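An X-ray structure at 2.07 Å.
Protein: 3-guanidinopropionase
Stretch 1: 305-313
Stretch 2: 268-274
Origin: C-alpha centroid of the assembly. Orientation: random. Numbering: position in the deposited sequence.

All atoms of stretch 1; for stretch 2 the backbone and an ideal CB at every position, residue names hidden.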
# COMPACT_ATOMS: atom_id res chain seq x y z
N GLU A 305 -15.75 1.97 -23.21
CA GLU A 305 -15.36 2.13 -24.62
C GLU A 305 -16.08 1.06 -25.46
O GLU A 305 -16.61 1.36 -26.53
CB GLU A 305 -13.85 1.98 -24.82
CG GLU A 305 -12.97 2.95 -24.04
CD GLU A 305 -12.88 4.31 -24.70
OE1 GLU A 305 -13.23 4.42 -25.90
OE2 GLU A 305 -12.47 5.26 -24.01
N LEU A 306 -16.07 -0.17 -24.97
CA LEU A 306 -16.70 -1.31 -25.65
C LEU A 306 -18.22 -1.22 -25.67
O LEU A 306 -18.86 -1.61 -26.66
CB LEU A 306 -16.29 -2.62 -24.97
CG LEU A 306 -14.85 -3.05 -25.16
CD1 LEU A 306 -14.51 -4.15 -24.15
CD2 LEU A 306 -14.57 -3.49 -26.59
N LEU A 307 -18.80 -0.70 -24.58
CA LEU A 307 -20.25 -0.53 -24.49
C LEU A 307 -20.75 0.37 -25.62
O LEU A 307 -21.78 0.10 -26.24
CB LEU A 307 -20.64 0.08 -23.13
CG LEU A 307 -22.07 0.63 -22.98
CD1 LEU A 307 -23.13 -0.44 -23.29
CD2 LEU A 307 -22.30 1.19 -21.58
N CYS A 308 -20.02 1.44 -25.88
CA CYS A 308 -20.44 2.38 -26.91
C CYS A 308 -20.55 1.68 -28.25
O CYS A 308 -21.47 1.94 -29.02
CB CYS A 308 -19.49 3.58 -26.98
SG CYS A 308 -19.62 4.65 -25.50
N LEU A 309 -19.61 0.79 -28.53
CA LEU A 309 -19.62 0.08 -29.81
C LEU A 309 -20.68 -1.01 -29.87
O LEU A 309 -21.32 -1.19 -30.90
CB LEU A 309 -18.24 -0.51 -30.11
CG LEU A 309 -17.07 0.47 -30.09
CD1 LEU A 309 -15.80 -0.24 -30.55
CD2 LEU A 309 -17.36 1.69 -30.98
N LEU A 310 -20.88 -1.71 -28.76
CA LEU A 310 -21.94 -2.71 -28.72
C LEU A 310 -23.33 -2.06 -28.81
O LEU A 310 -24.23 -2.61 -29.43
CB LEU A 310 -21.87 -3.55 -27.45
CG LEU A 310 -20.65 -4.45 -27.29
CD1 LEU A 310 -20.59 -4.96 -25.84
CD2 LEU A 310 -20.76 -5.64 -28.26
N ALA A 311 -23.50 -0.91 -28.16
CA ALA A 311 -24.75 -0.17 -28.29
C ALA A 311 -25.08 0.07 -29.77
O ALA A 311 -26.21 -0.16 -30.18
CB ALA A 311 -24.68 1.16 -27.54
N GLU A 312 -24.10 0.51 -30.55
CA GLU A 312 -24.32 0.76 -31.98
C GLU A 312 -24.71 -0.52 -32.73
O GLU A 312 -25.60 -0.50 -33.56
CB GLU A 312 -23.11 1.41 -32.65
CG GLU A 312 -22.90 2.87 -32.27
CD GLU A 312 -22.07 3.64 -33.28
OE1 GLU A 312 -22.40 4.81 -33.54
OE2 GLU A 312 -21.06 3.10 -33.79
N SER A 313 -24.03 -1.63 -32.43
CA SER A 313 -24.38 -2.90 -33.07
C SER A 313 -25.79 -3.32 -32.69
O SER A 313 -26.58 -3.70 -33.55
CB SER A 313 -23.38 -4.02 -32.74
OG SER A 313 -22.14 -3.80 -33.38
N UNK A 268 -7.13 1.76 -30.16
CA UNK A 268 -7.40 0.54 -30.93
C UNK A 268 -8.87 0.13 -30.84
O UNK A 268 -9.50 -0.20 -31.85
CB UNK A 268 -6.51 -0.60 -30.44
N UNK A 269 -9.43 0.19 -29.63
CA UNK A 269 -10.83 -0.19 -29.44
C UNK A 269 -11.78 0.76 -30.19
O UNK A 269 -12.71 0.31 -30.87
CB UNK A 269 -11.17 -0.20 -27.95
N UNK A 270 -11.54 2.06 -30.09
CA UNK A 270 -12.35 3.03 -30.82
C UNK A 270 -12.39 2.77 -32.34
O UNK A 270 -13.42 2.93 -32.98
CB UNK A 270 -11.81 4.44 -30.56
N UNK A 271 -11.26 2.36 -32.91
CA UNK A 271 -11.16 2.03 -34.33
C UNK A 271 -11.90 0.76 -34.75
O UNK A 271 -11.94 0.42 -35.95
CB UNK A 271 -9.68 1.89 -34.71
N UNK A 272 -12.51 0.08 -33.78
CA UNK A 272 -13.35 -1.08 -34.06
C UNK A 272 -14.80 -0.70 -34.37
O UNK A 272 -15.65 -1.56 -34.61
CB UNK A 272 -13.31 -2.04 -32.87
N UNK A 273 -15.08 0.60 -34.35
CA UNK A 273 -16.42 1.09 -34.58
C UNK A 273 -16.93 0.65 -35.97
O UNK A 273 -16.16 0.62 -36.94
CB UNK A 273 -16.45 2.61 -34.45
N UNK A 274 -18.20 0.27 -36.04
CA UNK A 274 -18.79 -0.17 -37.31
C UNK A 274 -18.80 -1.68 -37.55
O UNK A 274 -19.60 -2.18 -38.34
CB UNK A 274 -18.04 0.50 -38.46

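Stretch 1 is one helix, and the face it turns to stretch 2 carries Glu305, Leu306, Leu309 and Glu312: leucines flanked by a carboxylate at each end. Stretch 2 finishes a helix and then turns past that face.

Position 268 has helical backbone angles, and nothing of stretch 1 lies within 5.5 Å of its ideal CB. The contact sets no demand here, and many helix-compatible residues would do; the deposited residue is Leu268.

At position 269 the CA-to-CB bond points toward stretch 1, and the ideal CB lies 4.7 Å from Glu305 CB and 4.9 Å from Leu306 CD2. The neighbours are aliphatic, so a compact to medium apolar side chain, such as valine, isoleucine or leucine, would suit. It is Val269. With chi1 in the t rotamer, Val269 CG1 packs 3.8 Å from Leu306 CD2 and Val269 CG1 lies 3.9 Å from Glu305 CB; the approach of Val269 CG1 to Leu309 CD1 is looser, at 4.2 Å.

Position 270 points sideways, but its ideal CB is 4.9 Å from Glu305 OE1. A carboxylate within reach of a side chain favours a donor, best of all a positive charge; lysine or arginine would serve. Arg270 extends alongside and meets the carboxylate with two nitrogens: Arg270 NE donates to Glu305 OE1 at 3.0 Å and Arg270 NH2 to Glu305 OE2 at 3.0 Å. This paired salt bridge uses the edge of the guanidinium, near its plane, where its N-H groups point.

Position 271, the second residue of a type I turn running from 270 to 273, directs its CB away from stretch 1 into space the helix does not fill. Small or polar residues would fit, and the backbone angles do not require glycine, although Gly271 is found.

At position 272 the bond again points sideways, with the ideal CB 3.8 Å from Leu309 CD1, which favours an apolar residue. Leu272 places its CB 3.9 Å from Leu309 CD1.

Position 273 offers two surfaces: its ideal CB is 3.7 Å from Leu309 CD2 and 4.7 Å from Glu312 OE2. A long chain with an aliphatic base and a cationic end would use both. Arg273 does so, its CB packing 3.7 Å from Leu309 CD2, while Arg273 NE bonds to Glu312 OE2 at 3.0 Å and Arg273 NH2 to Glu312 OE1 at 2.9 Å, a second paired salt bridge.

Position 274, with phi 95° and psi -22°, would jam a CB against the preceding carbonyl O, so glycine is called for. Gly274 still contributes: Gly274 N donates to a water O at 2.7 Å, and that water donates to Glu312 OE2 at 2.8 Å.

Stretch 2 (268-274) LVRGLRG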
# COMPACT_ATOMS: atom_id res chain seq x y z
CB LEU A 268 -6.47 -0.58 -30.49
CG LEU A 268 -5.01 -0.30 -30.86
CD1 LEU A 268 -4.08 -1.18 -30.04
CD2 LEU A 268 -4.79 -0.57 -32.35
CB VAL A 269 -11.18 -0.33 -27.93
CG1 VAL A 269 -12.68 -0.43 -27.72
CG2 VAL A 269 -10.51 -1.57 -27.38
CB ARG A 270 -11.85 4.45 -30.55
CG ARG A 270 -12.23 4.95 -29.14
CD ARG A 270 -11.34 6.12 -28.70
NE ARG A 270 -11.53 6.42 -27.29
CZ ARG A 270 -10.93 7.41 -26.65
NH1 ARG A 270 -10.13 8.23 -27.31
NH2 ARG A 270 -11.15 7.60 -25.35
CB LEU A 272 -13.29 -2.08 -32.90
CG LEU A 272 -11.91 -2.65 -32.62
CD1 LEU A 272 -11.94 -3.67 -31.48
CD2 LEU A 272 -11.31 -3.29 -33.85
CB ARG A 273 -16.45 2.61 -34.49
CG ARG A 273 -17.85 3.18 -34.46
CD ARG A 273 -17.81 4.68 -34.67
NE ARG A 273 -19.15 5.24 -34.49
CZ ARG A 273 -19.38 6.55 -34.37
NH1 ARG A 273 -18.36 7.39 -34.43
NH2 ARG A 273 -20.62 6.99 -34.19
O HOH W 1 -20.01 0.52 -34.11
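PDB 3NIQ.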